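Emp47p (form2) (Saccharomyces cerevisiae, PDB 2A6Z) acts as a cargo receptor with a legume-like lectin domain, takes part in glycoprotein secretion and is required for Emp46p to leave the endoplasmic reticulum. Local coordinates at residues E36-L41 and S210-K215; M65-R70 and I82-V87. All blocks are in the same frame, centred on the assembly; numbering follows the deposited sequence. Where two conformers were deposited one is given.

Contact 1. Residues E36-L41 and S210-K215; sequences EGRIVL and SFEIFK
E212 OE1 is gripped by two arginines: NE of R38 across the strands, 3.1 Å away, and NE of R70 on the next strand. The R38 N-H keeps the oxygen close to the guanidinium plane but meets the carboxylate from above, the two planes standing 68° apart. R38 gets there through a bent chain, with CG between its backbone N and carbonyl carbon (chi1 64°). The other oxygen, E212 OE2, accepts from S210 OG at 2.7 Å, on its anti lone pair, and a water joins it to R38 NH2. A glutamate buried here thus has both oxygens satisfied, and the two positive partners would favour its ionised form. V40 CG2 sits above one face of the guanidinium, displaced toward its rim, a small methyl that fits beside the charged pair, while F214 CD2 rests 3.7 Å from R38 CB. On the sheet's other face, L41 CD1 meets I213 CG1 at 4.1 Å, both facing V197 across the core. Between the backbones, I39 and I213 form a hydrogen-bonded pair, and L41 N donates to F211 O at 2.8 Å. This is the antiparallel pairing of a legume-lectin-type β-sandwich, with F214 and K215 forming a classic β-bulge opposite T68.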
ATOM      1  N   GLU A  36      -3.062  20.122  -0.121  1.00 18.39           N
ATOM      2  CA  GLU A  36      -3.890  20.486   0.979  1.00 20.13           C
ATOM      3  C   GLU A  36      -4.475  19.257   1.674  1.00 15.08           C
ATOM      4  O   GLU A  36      -5.467  18.632   1.331  1.00 18.15           O
ATOM      5  CB  GLU A  36      -5.092  21.385   0.705  1.00 27.24           C
ATOM      6  CG  GLU A  36      -5.878  21.738   1.960  1.00 30.30           C
ATOM      7  CD  GLU A  36      -5.155  22.066   3.245  1.00 38.37           C
ATOM      8  OE1 GLU A  36      -3.935  21.843   3.416  1.00 43.41           O
ATOM      9  OE2 GLU A  36      -5.841  22.541   4.186  1.00 42.86           O
ATOM     10  N   GLY A  37      -3.821  18.920   2.784  1.00 16.38           N
ATOM     11  CA  GLY A  37      -4.323  17.833   3.601  1.00 15.42           C
ATOM     12  C   GLY A  37      -4.039  16.444   3.137  1.00 12.45           C
ATOM     13  O   GLY A  37      -4.579  15.503   3.762  1.00 12.72           O
ATOM     14  N   ARG A  38      -3.223  16.231   2.113  1.00 12.02           N
ATOM     15  CA  ARG A  38      -3.016  14.853   1.662  1.00 10.64           C
ATOM     16  C   ARG A  38      -1.800  14.811   0.770  1.00  9.95           C
ATOM     17  O   ARG A  38      -1.408  15.815   0.163  1.00 13.44           O
ATOM     18  CB  ARG A  38      -4.252  14.373   0.858  1.00 12.56           C
ATOM     19  CG  ARG A  38      -4.434  15.191  -0.421  1.00 17.02           C
ATOM     20  CD  ARG A  38      -5.823  15.705  -0.621  1.00 17.00           C
ATOM     21  NE  ARG A  38      -6.005  16.267  -1.944  1.00 20.97           N
ATOM     22  CZ  ARG A  38      -5.682  17.439  -2.443  1.00 31.96           C
ATOM     23  NH1 ARG A  38      -5.071  18.344  -1.701  1.00 40.27           N
ATOM     24  NH2 ARG A  38      -5.960  17.728  -3.708  1.00 53.94           N
ATOM     25  N   ILE A  39      -1.185  13.625   0.642  1.00  9.24           N
ATOM     26  CA  ILE A  39      -0.120  13.409  -0.331  1.00  8.78           C
ATOM     27  C   ILE A  39      -0.739  12.815  -1.574  1.00  8.84           C
ATOM     28  O   ILE A  39      -1.388  11.755  -1.540  1.00 10.09           O
ATOM     29  CB  ILE A  39       1.045  12.584   0.238  1.00  9.74           C
ATOM     30  CG1 ILE A  39       1.796  13.396   1.299  1.00 10.70           C
ATOM     31  CG2 ILE A  39       1.961  12.064  -0.883  1.00 10.43           C
ATOM     32  CD1 ILE A  39       2.814  12.596   2.102  1.00 12.43           C
ATOM     33  N   VAL A  40      -0.561  13.525  -2.687  1.00  9.10           N
ATOM     34  CA  VAL A  40      -1.080  13.090  -3.979  1.00  9.26           C
ATOM     35  C   VAL A  40      -0.005  12.323  -4.697  1.00  9.03           C
ATOM     36  O   VAL A  40       1.061  12.871  -4.956  1.00 11.07           O
ATOM     37  CB  VAL A  40      -1.526  14.305  -4.800  1.00 10.21           C
ATOM     38  CG1 VAL A  40      -2.000  13.850  -6.156  1.00 10.97           C
ATOM     39  CG2 VAL A  40      -2.615  15.085  -4.083  1.00 11.02           C
ATOM     40  N   LEU A  41      -0.292  11.052  -5.023  1.00  8.44           N
ATOM     41  CA  LEU A  41       0.683  10.228  -5.683  1.00  8.49           C
ATOM     42  C   LEU A  41       0.675  10.433  -7.193  1.00  8.37           C
ATOM     43  O   LEU A  41       1.712  10.315  -7.831  1.00 10.31           O
ATOM     44  CB  LEU A  41       0.438   8.743  -5.347  1.00  8.52           C
ATOM     45  CG  LEU A  41       0.588   8.423  -3.843  1.00  8.62           C
ATOM     46  CD1 LEU A  41       0.180   6.964  -3.612  1.00  9.96           C
ATOM     47  CD2 LEU A  41       1.970   8.679  -3.342  1.00 11.32           C
ATOM     48  N   SER A 210      -6.592  10.313  -9.433  1.00  7.28           N
ATOM     49  CA  SER A 210      -5.699  10.878  -8.403  1.00  7.47           C
ATOM     50  C   SER A 210      -5.733  10.001  -7.163  1.00  6.96           C
ATOM     51  O   SER A 210      -6.745  10.028  -6.433  1.00  7.46           O
ATOM     52  CB  SER A 210      -6.159  12.317  -8.105  1.00  8.36           C
ATOM     53  OG  SER A 210      -5.216  12.915  -7.226  1.00  9.20           O
ATOM     54  N   PHE A 211      -4.673   9.243  -6.958  1.00  7.28           N
ATOM     55  CA  PHE A 211      -4.518   8.388  -5.769  1.00  7.28           C
ATOM     56  C   PHE A 211      -3.872   9.231  -4.675  1.00  7.79           C
ATOM     57  O   PHE A 211      -2.828   9.849  -4.927  1.00  8.49           O
ATOM     58  CB  PHE A 211      -3.643   7.176  -6.107  1.00  7.45           C
ATOM     59  CG  PHE A 211      -4.324   6.175  -7.000  1.00  7.23           C
ATOM     60  CD1 PHE A 211      -5.303   5.336  -6.478  1.00  7.77           C
ATOM     61  CD2 PHE A 211      -3.995   6.109  -8.342  1.00  7.71           C
ATOM     62  CE1 PHE A 211      -5.923   4.384  -7.287  1.00  8.05           C
ATOM     63  CE2 PHE A 211      -4.599   5.118  -9.129  1.00  8.64           C
ATOM     64  CZ  PHE A 211      -5.559   4.279  -8.607  1.00  8.46           C
ATOM     65  N   GLU A 212      -4.496   9.266  -3.510  1.00  8.05           N
ATOM     66  CA  GLU A 212      -4.162  10.242  -2.460  1.00  7.89           C
ATOM     67  C   GLU A 212      -4.106   9.552  -1.096  1.00  7.36           C
ATOM     68  O   GLU A 212      -4.947   8.677  -0.812  1.00  8.97           O
ATOM     69  CB  GLU A 212      -5.190  11.343  -2.414  1.00  8.82           C
ATOM     70  CG  GLU A 212      -5.389  11.975  -3.794  1.00  9.11           C
ATOM     71  CD  GLU A 212      -6.258  13.175  -3.862  1.00 10.03           C
ATOM     72  OE1 GLU A 212      -6.936  13.487  -2.829  1.00  9.66           O
ATOM     73  OE2 GLU A 212      -6.248  13.812  -4.947  1.00 12.18           O
ATOM     74  N   ILE A 213      -3.135   9.955  -0.289  1.00  7.11           N
ATOM     75  CA  ILE A 213      -2.903   9.425   1.061  1.00  6.89           C
ATOM     76  C   ILE A 213      -3.256  10.460   2.100  1.00  7.57           C
ATOM     77  O   ILE A 213      -2.791  11.618   2.044  1.00  8.88           O
ATOM     78  CB  ILE A 213      -1.463   8.969   1.234  1.00  7.67           C
ATOM     79  CG1 ILE A 213      -0.983   8.053   0.116  1.00  8.78           C
ATOM     80  CG2 ILE A 213      -1.236   8.396   2.629  1.00  9.16           C
ATOM     81  CD1 ILE A 213      -1.775   6.725   0.086  1.00  9.38           C
ATOM     82  N   PHE A 214      -4.125  10.122   3.054  1.00  7.32           N
ATOM     83  CA  PHE A 214      -4.467  11.024   4.157  1.00  7.36           C
ATOM     84  C   PHE A 214      -3.649  10.742   5.431  1.00  8.04           C
ATOM     85  O   PHE A 214      -3.402  11.673   6.219  1.00  9.03           O
ATOM     86  CB  PHE A 214      -5.935  10.875   4.488  1.00  8.50           C
ATOM     87  CG  PHE A 214      -6.949  11.502   3.594  1.00  8.35           C
ATOM     88  CD1 PHE A 214      -8.261  11.714   4.048  1.00  9.52           C
ATOM     89  CD2 PHE A 214      -6.653  11.934   2.302  1.00 10.61           C
ATOM     90  CE1 PHE A 214      -9.235  12.309   3.278  1.00 10.58           C
ATOM     91  CE2 PHE A 214      -7.635  12.550   1.523  1.00 10.82           C
ATOM     92  CZ  PHE A 214      -8.890  12.760   1.999  1.00 11.00           C
ATOM     93  N   LYS A 215      -3.345   9.471   5.713  1.00  7.67           N
ATOM     94  CA  LYS A 215      -2.849   9.073   7.038  1.00  7.68           C
ATOM     95  C   LYS A 215      -2.336   7.668   6.926  1.00  7.03           C
ATOM     96  O   LYS A 215      -2.899   6.857   6.122  1.00  7.59           O
ATOM     97  CB  LYS A 215      -4.024   9.118   8.036  1.00  9.57           C
ATOM     98  CG  LYS A 215      -3.696   8.821   9.490  1.00 10.01           C
ATOM     99  CD  LYS A 215      -4.860   9.054  10.399  1.00 12.76           C
ATOM    100  CE  LYS A 215      -6.021   8.116  10.255  1.00 19.73           C
ATOM    101  NZ  LYS A 215      -6.942   8.311  11.405  1.00 27.03           N
TER
HETATM  102  O   HOH W   1      -7.892  15.955  -5.316  1.00 40.66           O

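Contact 2. Residues M65-R70 and I82-V87; sequences MEWTFR and ISFWFV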
ATOM      1  N   MET A  65      -0.660  -2.233  10.253  1.00  8.14           N
ATOM      2  CA  MET A  65      -0.510  -1.072   9.399  1.00  8.23           C
ATOM      3  C   MET A  65      -1.895  -0.650   8.923  1.00  7.08           C
ATOM      4  O   MET A  65      -2.597  -1.474   8.306  1.00  8.60           O
ATOM      5  CB  MET A  65       0.343  -1.393   8.213  1.00 12.83           C
ATOM      6  CG  MET A  65       1.759  -1.882   8.309  0.53  8.27           C
ATOM      7  SD  MET A  65       2.735  -2.500   6.906  0.53  9.36           S
ATOM      8  CE  MET A  65       1.674  -3.842   6.358  0.53 11.43           C
ATOM      9  N   GLU A  66      -2.288   0.609   9.141  1.00  7.13           N
ATOM     10  CA  GLU A  66      -3.567   1.129   8.667  1.00  7.02           C
ATOM     11  C   GLU A  66      -3.302   2.258   7.710  1.00  6.52           C
ATOM     12  O   GLU A  66      -2.742   3.308   8.100  1.00  7.87           O
ATOM     13  CB  GLU A  66      -4.419   1.624   9.827  1.00  7.88           C
ATOM     14  CG  GLU A  66      -4.822   0.561  10.806  1.00  9.96           C
ATOM     15  CD  GLU A  66      -5.619   0.955  11.984  1.00  9.17           C
ATOM     16  OE1 GLU A  66      -5.893   2.172  12.151  1.00 13.55           O
ATOM     17  OE2 GLU A  66      -6.011   0.071  12.768  1.00 11.68           O
ATOM     18  N   TRP A  67      -3.730   2.097   6.468  1.00  6.36           N
ATOM     19  CA  TRP A  67      -3.589   3.148   5.418  1.00  6.13           C
ATOM     20  C   TRP A  67      -4.935   3.755   5.153  1.00  5.72           C
ATOM     21  O   TRP A  67      -5.905   3.037   4.877  1.00  6.69           O
ATOM     22  CB  TRP A  67      -3.065   2.488   4.140  1.00  6.92           C
ATOM     23  CG  TRP A  67      -1.646   2.102   4.108  1.00  6.83           C
ATOM     24  CD1 TRP A  67      -1.101   0.874   4.294  1.00  8.16           C
ATOM     25  CD2 TRP A  67      -0.517   2.983   3.836  1.00  7.00           C
ATOM     26  NE1 TRP A  67       0.278   0.924   4.170  1.00  8.57           N
ATOM     27  CE2 TRP A  67       0.640   2.202   3.872  1.00  8.23           C
ATOM     28  CE3 TRP A  67      -0.450   4.365   3.542  1.00  8.03           C
ATOM     29  CZ2 TRP A  67       1.921   2.751   3.636  1.00  8.43           C
ATOM     30  CZ3 TRP A  67       0.840   4.874   3.319  1.00  9.11           C
ATOM     31  CH2 TRP A  67       1.967   4.074   3.376  1.00  9.37           C
ATOM     32  N   THR A  68      -4.981   5.089   5.146  1.00  6.54           N
ATOM     33  CA  THR A  68      -6.196   5.818   4.811  1.00  6.79           C
ATOM     34  C   THR A  68      -5.926   6.543   3.456  1.00  6.46           C
ATOM     35  O   THR A  68      -5.038   7.399   3.391  1.00  7.32           O
ATOM     36  CB  THR A  68      -6.534   6.839   5.909  1.00  7.22           C
ATOM     37  OG1 THR A  68      -6.700   6.173   7.152  1.00  8.64           O
ATOM     38  CG2 THR A  68      -7.839   7.542   5.584  1.00  9.37           C
ATOM     39  N   PHE A  69      -6.690   6.155   2.438  1.00  6.62           N
ATOM     40  CA  PHE A  69      -6.383   6.621   1.065  1.00  6.78           C
ATOM     41  C   PHE A  69      -7.670   6.843   0.313  1.00  6.26           C
ATOM     42  O   PHE A  69      -8.736   6.345   0.695  1.00  6.38           O
ATOM     43  CB  PHE A  69      -5.460   5.665   0.316  1.00  7.63           C
ATOM     44  CG  PHE A  69      -6.232   4.514  -0.331  1.00  7.35           C
ATOM     45  CD1 PHE A  69      -6.495   4.526  -1.705  1.00  8.18           C
ATOM     46  CD2 PHE A  69      -6.725   3.450   0.425  1.00  7.58           C
ATOM     47  CE1 PHE A  69      -7.234   3.534  -2.298  1.00  8.73           C
ATOM     48  CE2 PHE A  69      -7.453   2.453  -0.177  1.00  8.58           C
ATOM     49  CZ  PHE A  69      -7.712   2.470  -1.538  1.00  9.59           C
ATOM     50  N   ARG A  70      -7.573   7.516  -0.824  1.00  6.57           N
ATOM     51  CA  ARG A  70      -8.724   7.607  -1.708  1.00  6.49           C
ATOM     52  C   ARG A  70      -8.217   7.707  -3.155  1.00  6.20           C
ATOM     53  O   ARG A  70      -7.055   7.955  -3.422  1.00  6.77           O
ATOM     54  CB  ARG A  70      -9.654   8.792  -1.386  1.00  7.42           C
ATOM     55  CG  ARG A  70      -9.006  10.166  -1.665  1.00  8.72           C
ATOM     56  CD  ARG A  70      -9.991  11.254  -1.263  1.00  8.97           C
ATOM     57  NE  ARG A  70      -9.379  12.550  -1.661  1.00 10.13           N
ATOM     58  CZ  ARG A  70      -9.977  13.694  -1.490  1.00 11.60           C
ATOM     59  NH1 ARG A  70     -11.166  13.754  -0.932  1.00 11.17           N
ATOM     60  NH2 ARG A  70      -9.353  14.799  -1.899  1.00 13.01           N
ATOM     61  N   ILE A  82      -2.841   1.332  -7.255  1.00  6.16           N
ATOM     62  CA  ILE A  82      -2.107   1.779  -6.039  1.00  5.67           C
ATOM     63  C   ILE A  82      -1.675   0.513  -5.297  1.00  5.78           C
ATOM     64  O   ILE A  82      -2.469  -0.417  -5.135  1.00  6.11           O
ATOM     65  CB  ILE A  82      -2.935   2.754  -5.171  1.00  6.64           C
ATOM     66  CG1 ILE A  82      -2.141   3.220  -3.935  1.00  6.40           C
ATOM     67  CG2 ILE A  82      -4.305   2.198  -4.760  1.00  6.42           C
ATOM     68  CD1 ILE A  82      -2.760   4.365  -3.183  1.00  7.84           C
ATOM     69  N   SER A  83      -0.414   0.511  -4.910  1.00  5.85           N
ATOM     70  CA  SER A  83       0.184  -0.649  -4.223  1.00  5.84           C
ATOM     71  C   SER A  83       0.747  -0.230  -2.878  1.00  5.36           C
ATOM     72  O   SER A  83       1.430   0.793  -2.723  1.00  6.91           O
ATOM     73  CB  SER A  83       1.335  -1.177  -5.051  1.00  7.25           C
ATOM     74  OG  SER A  83       0.889  -1.933  -6.167  0.61  5.74           O
ATOM     75  N   PHE A  84       0.471  -1.077  -1.881  1.00  5.64           N
ATOM     76  CA  PHE A  84       0.951  -0.923  -0.506  1.00  5.40           C
ATOM     77  C   PHE A  84       1.934  -2.047  -0.237  1.00  5.95           C
ATOM     78  O   PHE A  84       1.629  -3.199  -0.513  1.00  7.42           O
ATOM     79  CB  PHE A  84      -0.215  -0.968   0.498  1.00  6.17           C
ATOM     80  CG  PHE A  84      -1.295   0.033   0.191  1.00  6.00           C
ATOM     81  CD1 PHE A  84      -1.291   1.285   0.774  1.00  6.83           C
ATOM     82  CD2 PHE A  84      -2.353  -0.281  -0.678  1.00  6.67           C
ATOM     83  CE1 PHE A  84      -2.273   2.212   0.503  1.00  8.13           C
ATOM     84  CE2 PHE A  84      -3.314   0.647  -0.997  1.00  7.77           C
ATOM     85  CZ  PHE A  84      -3.276   1.903  -0.377  1.00  8.41           C
ATOM     86  N   TRP A  85       3.112  -1.689   0.274  1.00  5.86           N
ATOM     87  CA  TRP A  85       4.232  -2.616   0.294  1.00  6.43           C
ATOM     88  C   TRP A  85       4.712  -2.928   1.718  1.00  5.91           C
ATOM     89  O   TRP A  85       4.722  -2.030   2.574  1.00  7.04           O
ATOM     90  CB  TRP A  85       5.419  -2.007  -0.456  1.00  7.12           C
ATOM     91  CG  TRP A  85       5.115  -1.645  -1.882  1.00  6.65           C
ATOM     92  CD1 TRP A  85       4.671  -0.424  -2.331  1.00  7.38           C
ATOM     93  CD2 TRP A  85       5.235  -2.498  -3.035  1.00  6.60           C
ATOM     94  NE1 TRP A  85       4.507  -0.460  -3.720  1.00  7.13           N
ATOM     95  CE2 TRP A  85       4.859  -1.707  -4.152  1.00  6.86           C
ATOM     96  CE3 TRP A  85       5.642  -3.829  -3.231  1.00  7.48           C
ATOM     97  CZ2 TRP A  85       4.867  -2.216  -5.473  1.00  7.49           C
ATOM     98  CZ3 TRP A  85       5.656  -4.309  -4.526  1.00  8.59           C
ATOM     99  CH2 TRP A  85       5.271  -3.518  -5.632  1.00  8.36           C
ATOM    100  N   PHE A  86       5.159  -4.141   1.899  1.00  6.32           N
ATOM    101  CA  PHE A  86       5.849  -4.585   3.109  1.00  6.36           C
ATOM    102  C   PHE A  86       6.934  -5.573   2.632  1.00  6.31           C
ATOM    103  O   PHE A  86       6.636  -6.731   2.418  1.00  6.83           O
ATOM    104  CB  PHE A  86       4.832  -5.209   4.074  1.00  6.99           C
ATOM    105  CG  PHE A  86       5.476  -5.755   5.355  1.00  6.93           C
ATOM    106  CD1 PHE A  86       5.878  -4.838   6.332  1.00  8.62           C
ATOM    107  CD2 PHE A  86       5.669  -7.119   5.581  1.00  8.48           C
ATOM    108  CE1 PHE A  86       6.464  -5.271   7.526  1.00  9.94           C
ATOM    109  CE2 PHE A  86       6.224  -7.543   6.751  1.00 10.20           C
ATOM    110  CZ  PHE A  86       6.610  -6.619   7.736  1.00 10.70           C
ATOM    111  N   VAL A  87       8.135  -5.043   2.402  1.00  7.13           N
ATOM    112  CA  VAL A  87       9.120  -5.807   1.621  1.00  6.99           C
ATOM    113  C   VAL A  87      10.544  -5.689   2.236  1.00  7.08           C
ATOM    114  O   VAL A  87      10.925  -4.616   2.710  1.00  8.68           O
ATOM    115  CB  VAL A  87       9.174  -5.372   0.131  1.00  7.35           C
ATOM    116  CG1 VAL A  87       7.789  -5.566  -0.534  1.00  8.53           C
ATOM    117  CG2 VAL A  87       9.600  -3.932  -0.054  1.00  9.62           C
TER
HETATM  118  O   HOH W   2       2.356  -0.981   3.579  1.00 22.30           O
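F84 reaches across to W67 and F69 and presents its edge to the face of each. Its CD1 sits over one face of the indole, displaced toward the rim and 3.5 Å from W67 CG, in a ring pair whose planes are inclined at 51°. The tip, F84 CZ, comes over a face of F69, 3.9 Å from F69 CD2, with those planes at 65°. F69 is turned to receive it by a chi1 of 84°, which sets CG between its backbone N and carbonyl carbon. I82 fills in beside this ring, its CD1 lying 4.0 Å from F69 CD1; a branched aliphatic chain suits the angle between two aromatic rings. This tight part is made of aromatic rings meeting at a slant, with the I82 methyl packed beside them.

The two strands belong to different sheets, their axes 10.2 Å apart, and their inward side chains fill the core of the β-sandwich, with V197 and I159 touching F84 as well. At W67 and F84 the CA atoms approach to 8.5 Å.

Toward M65 and F86 the fit slackens to a single oblique Met-aromatic contact, M65 SD lying 4.0 Å from F86 CD1. M65 was modelled in two conformers, so this touch is less definite than the ring cluster. A polar element enters beside the indole: a water accepts from W67 NE1 and donates to the carbonyl O of W85, bridging the two sheets. Tryptophan suits that place because its face serves the aromatic cluster while the N-H at the edge of the indole is satisfied by the water. F86 goes on to stack with F63 and Y193 and meets F188 edge-to-face.

Contacts 1 and 2 have centres about 12 Å apart and meet through strands 210-220 and 63-72, which are neighbours in one sheet. Contact 1 joins strands within that sheet, whereas contact 2 spans the gap from it to the opposite sheet. The direct connections include a salt bridge from R70 NE to E212 OE1 at 2.9 Å and a probable hydrogen bond from F214 N to T68 O, also at 2.9 Å, with F69 CB packing on E212 O at 3.3 Å. Residues alternate along strand 65-70, so M65, W67 and F69 feed the core while T68 and R70 turn to the sheet's other face, where R70 joins the charged group of contact 1. In sequence, contact 2 is nested within the loop that contact 1 closes.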